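PDB 3JUU: porphyranase B from Zobellia galactanivorans, which hydrolyses the sulfated red-algal polysaccharide porphyran at the (1->4) linkages between beta-D-galactopyranose and alpha-L-galactopyranose-6-sulfate. Local coordinates for residues Asn32-Phe37 and Val270-Leu275; Cys180-Gly185 and Pro229-Ile234. All blocks are in the same frame, centred on the assembly; numbering follows the deposited sequence.

Contact 1. Residues Asn32-Phe37 and Val270-Leu275; sequences NMSDEF and VRSWQL. With SO4 (sulfate ion), chain D.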
ATOM      1  N   ASN A  32      -8.972 -15.076  -2.849  1.00 15.20           N
ATOM      2  CA  ASN A  32      -8.388 -14.923  -1.514  1.00 17.16           C
ATOM      3  C   ASN A  32      -7.468 -13.685  -1.288  1.00 16.66           C
ATOM      4  O   ASN A  32      -6.856 -13.510  -0.216  1.00 17.90           O
ATOM      5  CB  ASN A  32      -7.707 -16.232  -1.063  1.00 18.10           C
ATOM      6  CG  ASN A  32      -6.432 -16.549  -1.837  1.00 20.01           C
ATOM      7  OD1 ASN A  32      -5.853 -15.711  -2.581  1.00 16.72           O
ATOM      8  ND2 ASN A  32      -5.957 -17.761  -1.631  1.00 19.21           N
ATOM      9  N   MET A  33      -7.335 -12.855  -2.349  1.00 17.27           N
ATOM     10  CA  MET A  33      -6.608 -11.562  -2.258  1.00 14.51           C
ATOM     11  C   MET A  33      -7.478 -10.418  -2.717  1.00 13.38           C
ATOM     12  O   MET A  33      -6.969  -9.317  -3.060  1.00 13.18           O
ATOM     13  CB  MET A  33      -5.309 -11.616  -3.073  1.00 14.92           C
ATOM     14  CG  MET A  33      -4.350 -12.656  -2.540  1.00 13.78           C
ATOM     15  SD  MET A  33      -2.796 -12.728  -3.471  1.00 13.58           S
ATOM     16  CE  MET A  33      -2.023 -11.216  -2.826  1.00 12.66           C
ATOM     17  N   SER A  34      -8.796 -10.619  -2.691  1.00 11.96           N
ATOM     18  CA  SER A  34      -9.701  -9.609  -3.149  1.00 12.54           C
ATOM     19  C   SER A  34     -10.844  -9.444  -2.125  1.00 13.92           C
ATOM     20  O   SER A  34     -11.218 -10.409  -1.495  1.00 14.77           O
ATOM     21  CB  SER A  34     -10.292  -9.969  -4.530  1.00 13.63           C
ATOM     22  OG  SER A  34      -9.215 -10.173  -5.469  1.00 12.44           O
ATOM     23  N   ASP A  35     -11.359  -8.246  -1.977  1.00 12.38           N
ATOM     24  CA  ASP A  35     -12.426  -7.992  -0.975  1.00 15.24           C
ATOM     25  C   ASP A  35     -13.124  -6.704  -1.332  1.00 14.52           C
ATOM     26  O   ASP A  35     -12.477  -5.674  -1.645  1.00 15.38           O
ATOM     27  CB  ASP A  35     -11.829  -7.904   0.447  1.00 14.98           C
ATOM     28  CG  ASP A  35     -12.828  -8.363   1.549  1.00 16.77           C
ATOM     29  OD1 ASP A  35     -14.027  -8.154   1.337  1.00 12.30           O
ATOM     30  OD2 ASP A  35     -12.358  -8.861   2.603  1.00 18.59           O
ATOM     31  N   GLU A  36     -14.470  -6.754  -1.327  1.00 13.91           N
ATOM     32  CA  GLU A  36     -15.302  -5.559  -1.526  1.00 13.17           C
ATOM     33  C   GLU A  36     -15.593  -4.921  -0.159  1.00 14.45           C
ATOM     34  O   GLU A  36     -16.059  -3.789  -0.118  1.00 14.73           O
ATOM     35  CB  GLU A  36     -16.642  -5.949  -2.206  1.00 15.77           C
ATOM     36  CG  GLU A  36     -16.487  -6.490  -3.609  1.00 12.02           C
ATOM     37  CD  GLU A  36     -15.823  -5.465  -4.536  1.00 15.26           C
ATOM     38  OE1 GLU A  36     -16.287  -4.312  -4.602  1.00 16.78           O
ATOM     39  OE2 GLU A  36     -14.840  -5.825  -5.216  1.00 17.27           O
ATOM     40  N   PHE A  37     -15.259  -5.629   0.918  1.00 14.63           N
ATOM     41  CA  PHE A  37     -15.386  -5.055   2.306  1.00 16.33           C
ATOM     42  C   PHE A  37     -16.835  -4.742   2.674  1.00 17.46           C
ATOM     43  O   PHE A  37     -17.104  -3.726   3.352  1.00 14.77           O
ATOM     44  CB  PHE A  37     -14.518  -3.794   2.506  1.00 15.64           C
ATOM     45  CG  PHE A  37     -13.080  -4.071   2.271  1.00 12.61           C
ATOM     46  CD1 PHE A  37     -12.392  -4.961   3.090  1.00 13.56           C
ATOM     47  CD2 PHE A  37     -12.405  -3.420   1.219  1.00 12.30           C
ATOM     48  CE1 PHE A  37     -11.034  -5.248   2.861  1.00 17.79           C
ATOM     49  CE2 PHE A  37     -11.035  -3.732   1.003  1.00 13.51           C
ATOM     50  CZ  PHE A  37     -10.363  -4.615   1.830  1.00 12.21           C
ATOM     51  N   VAL A 270     -10.450  -3.871  -2.815  1.00  9.95           N
ATOM     52  CA  VAL A 270      -9.129  -4.335  -3.319  1.00 12.03           C
ATOM     53  C   VAL A 270      -9.404  -5.526  -4.197  1.00 12.69           C
ATOM     54  O   VAL A 270     -10.124  -6.459  -3.787  1.00 11.63           O
ATOM     55  CB  VAL A 270      -8.206  -4.778  -2.182  1.00 12.11           C
ATOM     56  CG1 VAL A 270      -6.916  -5.447  -2.749  1.00 12.19           C
ATOM     57  CG2 VAL A 270      -7.777  -3.589  -1.364  1.00 14.14           C
ATOM     58  N   ARG A 271      -8.869  -5.510  -5.424  1.00 11.63           N
ATOM     59  CA  ARG A 271      -9.158  -6.626  -6.354  1.00 10.47           C
ATOM     60  C   ARG A 271      -7.851  -7.028  -6.939  1.00 11.77           C
ATOM     61  O   ARG A 271      -7.112  -6.171  -7.464  1.00 10.31           O
ATOM     62  CB  ARG A 271     -10.137  -6.101  -7.480  1.00  9.47           C
ATOM     63  CG  ARG A 271     -11.482  -5.655  -6.864  1.00 14.33           C
ATOM     64  CD  ARG A 271     -12.415  -5.050  -7.915  1.00 13.57           C
ATOM     65  NE  ARG A 271     -13.704  -4.633  -7.332  1.00 14.65           N
ATOM     66  CZ  ARG A 271     -14.509  -3.757  -7.916  1.00 15.96           C
ATOM     67  NH1 ARG A 271     -14.103  -3.141  -9.045  1.00 15.61           N
ATOM     68  NH2 ARG A 271     -15.647  -3.376  -7.326  1.00 15.04           N
ATOM     69  N   SER A 272      -7.600  -8.327  -6.906  1.00 11.29           N
ATOM     70  CA  SER A 272      -6.355  -8.914  -7.371  1.00 12.09           C
ATOM     71  C   SER A 272      -6.711  -9.941  -8.458  1.00 13.23           C
ATOM     72  O   SER A 272      -7.742 -10.629  -8.351  1.00 12.63           O
ATOM     73  CB  SER A 272      -5.732  -9.598  -6.185  1.00 11.81           C
ATOM     74  OG  SER A 272      -5.426  -8.656  -5.162  1.00 12.16           O
ATOM     75  N   TRP A 273      -5.909 -10.002  -9.509  1.00 13.65           N
ATOM     76  CA  TRP A 273      -6.293 -10.748 -10.734  1.00 12.77           C
ATOM     77  C   TRP A 273      -5.075 -11.414 -11.315  1.00 15.82           C
ATOM     78  O   TRP A 273      -3.957 -10.895 -11.213  1.00 13.74           O
ATOM     79  CB  TRP A 273      -6.845  -9.787 -11.820  1.00 13.68           C
ATOM     80  CG  TRP A 273      -7.900  -8.761 -11.408  1.00 14.16           C
ATOM     81  CD1 TRP A 273      -7.700  -7.517 -10.767  1.00 10.31           C
ATOM     82  CD2 TRP A 273      -9.295  -8.845 -11.651  1.00 11.53           C
ATOM     83  NE1 TRP A 273      -8.898  -6.874 -10.592  1.00 12.96           N
ATOM     84  CE2 TRP A 273      -9.893  -7.655 -11.139  1.00 15.01           C
ATOM     85  CE3 TRP A 273     -10.127  -9.844 -12.256  1.00 15.80           C
ATOM     86  CZ2 TRP A 273     -11.281  -7.411 -11.215  1.00 15.50           C
ATOM     87  CZ3 TRP A 273     -11.497  -9.607 -12.314  1.00 16.60           C
ATOM     88  CH2 TRP A 273     -12.064  -8.397 -11.810  1.00 16.73           C
ATOM     89  N   GLN A 274      -5.296 -12.590 -11.909  1.00 15.11           N
ATOM     90  CA  GLN A 274      -4.313 -13.262 -12.754  1.00 17.63           C
ATOM     91  C   GLN A 274      -4.790 -13.148 -14.225  1.00 17.52           C
ATOM     92  O   GLN A 274      -6.009 -13.104 -14.514  1.00 15.95           O
ATOM     93  CB  GLN A 274      -4.295 -14.746 -12.438  1.00 18.43           C
ATOM     94  CG  GLN A 274      -3.558 -15.153 -11.218  1.00 28.02           C
ATOM     95  CD  GLN A 274      -3.750 -16.660 -10.948  1.00 37.19           C
ATOM     96  OE1 GLN A 274      -4.653 -17.284 -11.517  1.00 39.65           O
ATOM     97  NE2 GLN A 274      -2.877 -17.247 -10.125  1.00 41.44           N
ATOM     98  N   LEU A 275      -3.817 -13.089 -15.130  1.00 17.85           N
ATOM     99  CA  LEU A 275      -4.085 -13.031 -16.528  1.00 19.83           C
ATOM    100  C   LEU A 275      -3.904 -14.464 -17.024  1.00 21.38           C
ATOM    101  O   LEU A 275      -2.840 -15.070 -16.824  1.00 22.12           O
ATOM    102  CB  LEU A 275      -3.038 -12.126 -17.189  1.00 21.40           C
ATOM    103  CG  LEU A 275      -3.393 -11.798 -18.637  1.00 16.84           C
ATOM    104  CD1 LEU A 275      -4.695 -11.095 -18.865  1.00 21.83           C
ATOM    105  CD2 LEU A 275      -2.171 -10.955 -19.166  1.00 22.53           C
TER
HETATM  106  S   SO4 D   4     -16.854  -0.434  -8.911  1.00 58.37           S
HETATM  107  O1  SO4 D   4     -17.879  -0.046  -9.873  1.00 59.37           O
HETATM  108  O2  SO4 D   4     -17.434  -1.347  -7.916  1.00 58.18           O
HETATM  109  O3  SO4 D   4     -15.780  -1.097  -9.654  1.00 59.27           O
HETATM  110  O4  SO4 D   4     -16.346   0.792  -8.255  1.00 58.56           O
HETATM  111  O   HOH W   1     -13.024  -7.577  -4.510  1.00 19.51           O

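Contact 2. Residues Cys180-Gly185 and Pro229-Ile234; sequences CEYEKG and PADFDI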
ATOM      1  N   CYS A 180      24.446 -13.745  -2.974  1.00 27.28           N
ATOM      2  CA  CYS A 180      23.326 -13.817  -3.885  1.00 25.62           C
ATOM      3  C   CYS A 180      23.490 -12.724  -4.938  1.00 24.23           C
ATOM      4  O   CYS A 180      23.769 -11.606  -4.556  1.00 25.28           O
ATOM      5  CB  CYS A 180      22.026 -13.618  -3.079  1.00 25.72           C
ATOM      6  SG  CYS A 180      21.616 -15.093  -2.087  1.00 24.53           S
ATOM      7  N   GLU A 181      23.349 -13.058  -6.222  1.00 24.25           N
ATOM      8  CA  GLU A 181      23.665 -12.144  -7.351  1.00 25.44           C
ATOM      9  C   GLU A 181      22.478 -11.231  -7.636  1.00 23.24           C
ATOM     10  O   GLU A 181      21.838 -11.368  -8.690  1.00 22.51           O
ATOM     11  CB  GLU A 181      23.846 -12.923  -8.676  1.00 27.33           C
ATOM     12  CG  GLU A 181      24.556 -14.205  -8.542  1.00 35.10           C
ATOM     13  CD  GLU A 181      25.994 -13.942  -8.579  1.00 41.70           C
ATOM     14  OE1 GLU A 181      26.376 -12.861  -8.044  1.00 45.95           O
ATOM     15  OE2 GLU A 181      26.710 -14.785  -9.167  1.00 42.76           O
ATOM     16  N   TYR A 182      22.137 -10.376  -6.691  1.00 21.96           N
ATOM     17  CA  TYR A 182      21.029  -9.421  -6.926  1.00 20.40           C
ATOM     18  C   TYR A 182      21.541  -8.068  -6.498  1.00 21.14           C
ATOM     19  O   TYR A 182      22.345  -7.960  -5.579  1.00 20.55           O
ATOM     20  CB  TYR A 182      19.817  -9.826  -6.084  1.00 19.46           C
ATOM     21  CG  TYR A 182      19.224 -11.102  -6.564  1.00 19.05           C
ATOM     22  CD1 TYR A 182      18.429 -11.113  -7.697  1.00 18.32           C
ATOM     23  CD2 TYR A 182      19.553 -12.330  -5.953  1.00 21.36           C
ATOM     24  CE1 TYR A 182      17.904 -12.314  -8.179  1.00 21.12           C
ATOM     25  CE2 TYR A 182      19.022 -13.533  -6.419  1.00 21.19           C
ATOM     26  CZ  TYR A 182      18.216 -13.496  -7.530  1.00 23.02           C
ATOM     27  OH  TYR A 182      17.713 -14.653  -8.032  1.00 23.07           O
ATOM     28  N   GLU A 183      21.109  -7.023  -7.186  1.00 20.42           N
ATOM     29  CA  GLU A 183      21.459  -5.647  -6.772  1.00 21.55           C
ATOM     30  C   GLU A 183      20.445  -5.073  -5.786  1.00 19.69           C
ATOM     31  O   GLU A 183      19.243  -5.373  -5.875  1.00 18.13           O
ATOM     32  CB  GLU A 183      21.405  -4.729  -7.993  1.00 23.22           C
ATOM     33  CG  GLU A 183      22.114  -5.272  -9.212  1.00 30.38           C
ATOM     34  CD  GLU A 183      23.617  -4.976  -9.213  1.00 39.41           C
ATOM     35  OE1 GLU A 183      24.242  -5.201 -10.282  1.00 46.07           O
ATOM     36  OE2 GLU A 183      24.181  -4.520  -8.187  1.00 38.13           O
ATOM     37  N   LYS A 184      20.929  -4.182  -4.924  1.00 19.68           N
ATOM     38  CA  LYS A 184      20.101  -3.405  -4.002  1.00 20.42           C
ATOM     39  C   LYS A 184      19.696  -2.102  -4.673  1.00 19.61           C
ATOM     40  O   LYS A 184      20.490  -1.570  -5.429  1.00 20.69           O
ATOM     41  CB  LYS A 184      20.990  -3.078  -2.786  1.00 21.25           C
ATOM     42  CG  LYS A 184      20.320  -2.184  -1.717  1.00 28.32           C
ATOM     43  CD  LYS A 184      21.351  -1.761  -0.615  1.00 38.07           C
ATOM     44  CE  LYS A 184      22.380  -2.892  -0.333  1.00 42.21           C
ATOM     45  NZ  LYS A 184      23.668  -2.393   0.344  1.00 43.38           N
ATOM     46  N   GLY A 185      18.510  -1.544  -4.393  1.00 16.00           N
ATOM     47  CA  GLY A 185      18.276  -0.167  -4.872  1.00 13.36           C
ATOM     48  C   GLY A 185      16.775   0.032  -5.026  1.00 13.38           C
ATOM     49  O   GLY A 185      16.012  -0.782  -4.539  1.00 11.35           O
ATOM     50  N   PRO A 229      14.661  -2.991  -9.508  1.00 11.05           N
ATOM     51  CA  PRO A 229      16.132  -3.085  -9.280  1.00 12.54           C
ATOM     52  C   PRO A 229      16.669  -4.519  -9.210  1.00 13.41           C
ATOM     53  O   PRO A 229      17.859  -4.709  -9.467  1.00 14.45           O
ATOM     54  CB  PRO A 229      16.364  -2.294  -7.985  1.00 13.62           C
ATOM     55  CG  PRO A 229      15.012  -2.083  -7.413  1.00 14.56           C
ATOM     56  CD  PRO A 229      13.935  -2.439  -8.350  1.00 10.26           C
ATOM     57  N   ALA A 230      15.794  -5.499  -8.981  1.00 13.11           N
ATOM     58  CA  ALA A 230      16.194  -6.936  -8.974  1.00 13.88           C
ATOM     59  C   ALA A 230      14.992  -7.696  -9.454  1.00 12.91           C
ATOM     60  O   ALA A 230      13.855  -7.164  -9.470  1.00 13.34           O
ATOM     61  CB  ALA A 230      16.615  -7.393  -7.536  1.00 11.98           C
ATOM     62  N   ASP A 231      15.177  -8.956  -9.865  1.00 11.86           N
ATOM     63  CA  ASP A 231      13.999  -9.749 -10.283  1.00 10.89           C
ATOM     64  C   ASP A 231      12.880  -9.819  -9.192  1.00 11.67           C
ATOM     65  O   ASP A 231      13.106 -10.220  -8.035  1.00 12.02           O
ATOM     66  CB  ASP A 231      14.405 -11.175 -10.492  1.00 10.82           C
ATOM     67  CG  ASP A 231      15.291 -11.385 -11.727  1.00 19.13           C
ATOM     68  OD1 ASP A 231      15.247 -10.526 -12.640  1.00 17.64           O
ATOM     69  OD2 ASP A 231      16.007 -12.439 -11.724  1.00 21.01           O
ATOM     70  N   PHE A 232      11.669  -9.470  -9.576  1.00  9.92           N
ATOM     71  CA  PHE A 232      10.497  -9.633  -8.683  1.00 10.62           C
ATOM     72  C   PHE A 232       9.808 -10.961  -9.048  1.00 10.60           C
ATOM     73  O   PHE A 232       8.747 -10.947  -9.658  1.00 10.64           O
ATOM     74  CB  PHE A 232       9.566  -8.424  -8.849  1.00 10.34           C
ATOM     75  CG  PHE A 232       9.988  -7.190  -8.019  1.00 12.65           C
ATOM     76  CD1 PHE A 232      11.301  -7.044  -7.524  1.00  8.58           C
ATOM     77  CD2 PHE A 232       9.049  -6.199  -7.718  1.00 10.81           C
ATOM     78  CE1 PHE A 232      11.721  -5.903  -6.767  1.00  8.93           C
ATOM     79  CE2 PHE A 232       9.465  -5.044  -6.928  1.00 10.82           C
ATOM     80  CZ  PHE A 232      10.799  -4.931  -6.403  1.00  8.58           C
ATOM     81  N   ASP A 233      10.443 -12.104  -8.690  1.00 10.92           N
ATOM     82  CA  ASP A 233       9.854 -13.382  -9.045  1.00 12.21           C
ATOM     83  C   ASP A 233       9.527 -14.170  -7.775  1.00 13.40           C
ATOM     84  O   ASP A 233       9.485 -15.433  -7.821  1.00 12.44           O
ATOM     85  CB  ASP A 233      10.804 -14.161  -9.950  1.00 12.82           C
ATOM     86  CG  ASP A 233      12.194 -14.294  -9.354  1.00 15.45           C
ATOM     87  OD1 ASP A 233      12.456 -13.782  -8.248  1.00 16.26           O
ATOM     88  OD2 ASP A 233      13.089 -14.821 -10.073  1.00 17.46           O
ATOM     89  N   ILE A 234       9.364 -13.438  -6.643  1.00 10.68           N
ATOM     90  CA  ILE A 234       9.096 -14.090  -5.311  1.00 11.88           C
ATOM     91  C   ILE A 234       7.643 -13.749  -4.945  1.00 12.68           C
ATOM     92  O   ILE A 234       7.207 -12.614  -5.180  1.00 11.97           O
ATOM     93  CB  ILE A 234      10.079 -13.630  -4.135  1.00 10.42           C
ATOM     94  CG1 ILE A 234      11.575 -13.804  -4.542  1.00 11.69           C
ATOM     95  CG2 ILE A 234       9.804 -14.486  -2.859  1.00 11.36           C
ATOM     96  CD1 ILE A 234      12.536 -12.988  -3.801  1.00 11.64           C
TER
HETATM   97  O   HOH W   2      15.616 -14.518  -9.901  1.00 23.75           O
HETATM   98  O   HOH W   3      19.619  -7.214  -9.398  1.00 22.59           O

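Contact 1. Residues Asn32-Phe37 and Val270-Leu275
E36 OE2 is gripped from two sides of the contact: R271 NE donates to it at 2.7 Å, and a water that also donates to V270 O gives E36 OE2 a second bond at 2.6 Å. The salt bridge lies where a loop of the GH16 beta-sandwich jelly roll meets the last strand, 264-276, through a single antiparallel bridge. In that hydrogen-bonded pair D35 N gives its hydrogen to V270 O at 2.8 Å, and V270 N returns one to D35 O at 3.0 Å.

R271 leaves its backbone directed away from the loop, yet its chain, extended from CG to NE (chi3 180°), carries the charged group back to E36. E36 bends at chi2 (-60°) to meet it. The salt bridge is side-on and bidentate: NE reaches the syn lone pair of E36 OE2, while R271 NH2 binds E36 OE1 at 3.0 Å. Two bonds, one to each oxygen, keep the planes within 30° and restrain the carboxylate from turning. NH1 and NH2 also donate to a sulfate ion, probably from the crystallisation liquor, which H13 and W269 bind as well. An alanine in place of R271 would probably leave the E36 carboxylate without its countercharge, held by the water at OE2 and freer to turn, and the sulfate with fewer donors.

Further along, two serines exchange bonds with the opposing backbone. S272 N donates to S34 OG at 2.8 Å, and that hydroxyl is also hydrogen-bonded to I30 O. V270 CG2 touches F37 CE2 at 4.0 Å, next to L238 and M240 of strand 237-242. In the Asx turn of the loop, F37 N donates to D35 OD1. The S272 hydroxyl, OG, gives its proton to M33 O at 2.7 Å, approaching from above the carbonyl plane.

Contact 2. Residues Cys180-Gly185 and Pro229-Ile234
Two loops meet near the surface here, with modest apolar touches and bridging waters but no direct hydrogen bond. Residues 180-185 lead into strand 185-192, while the loop holding residues 229-234 connects strands 221-226 and 237-242. The side chain of P229 lies about 9 Å from that of E143, the probable nucleophile of this glycoside hydrolase.

The CB atoms of P229 and A230 both start toward the facing loop. The proline ring sets P229 CG against the carbonyl oxygen of G185, 3.3 Å from G185 O, while A230 CB touches both E183 O and Y182 CD1, 4.1 Å from the latter. The Y182 ring turns its edge to D231, whose carboxylate plane stands 74° from it. R140 makes a cation-pi contact with Y182 and a salt bridge with D233, tying both loops to one arginine.

Water completes the join. One molecule accepts from Y182 OH at 2.8 Å, near the ring plane, and donates to D231 OD2 and D233 OD2; a second accepts from E183 N and donates to P229 O. Polar groups thus meet through these waters, and R140, which also binds D231 O, would probably offset part of the negative charge of D233.

In the fold
The two contacts illustrate how a jelly-roll sandwich joins parts of the chain that are distant in sequence. Contact 1 closes a loop of 232 residues, tying the region after strand 26-29 to the terminal strand 264-276; contact 2 is nested within that loop and spans only 43. Their centres lie 26 Å apart, with nearest atoms about 10 Å apart and no touch between them. Strand 237-242 follows loop 229-234 and precedes strand 264-276, and side chains of contact 1 pack on it. One contact therefore joins early and late parts of the chain in a buried place, away from the annotated sites, whereas the other links surface loops nearer the probable nucleophile E143.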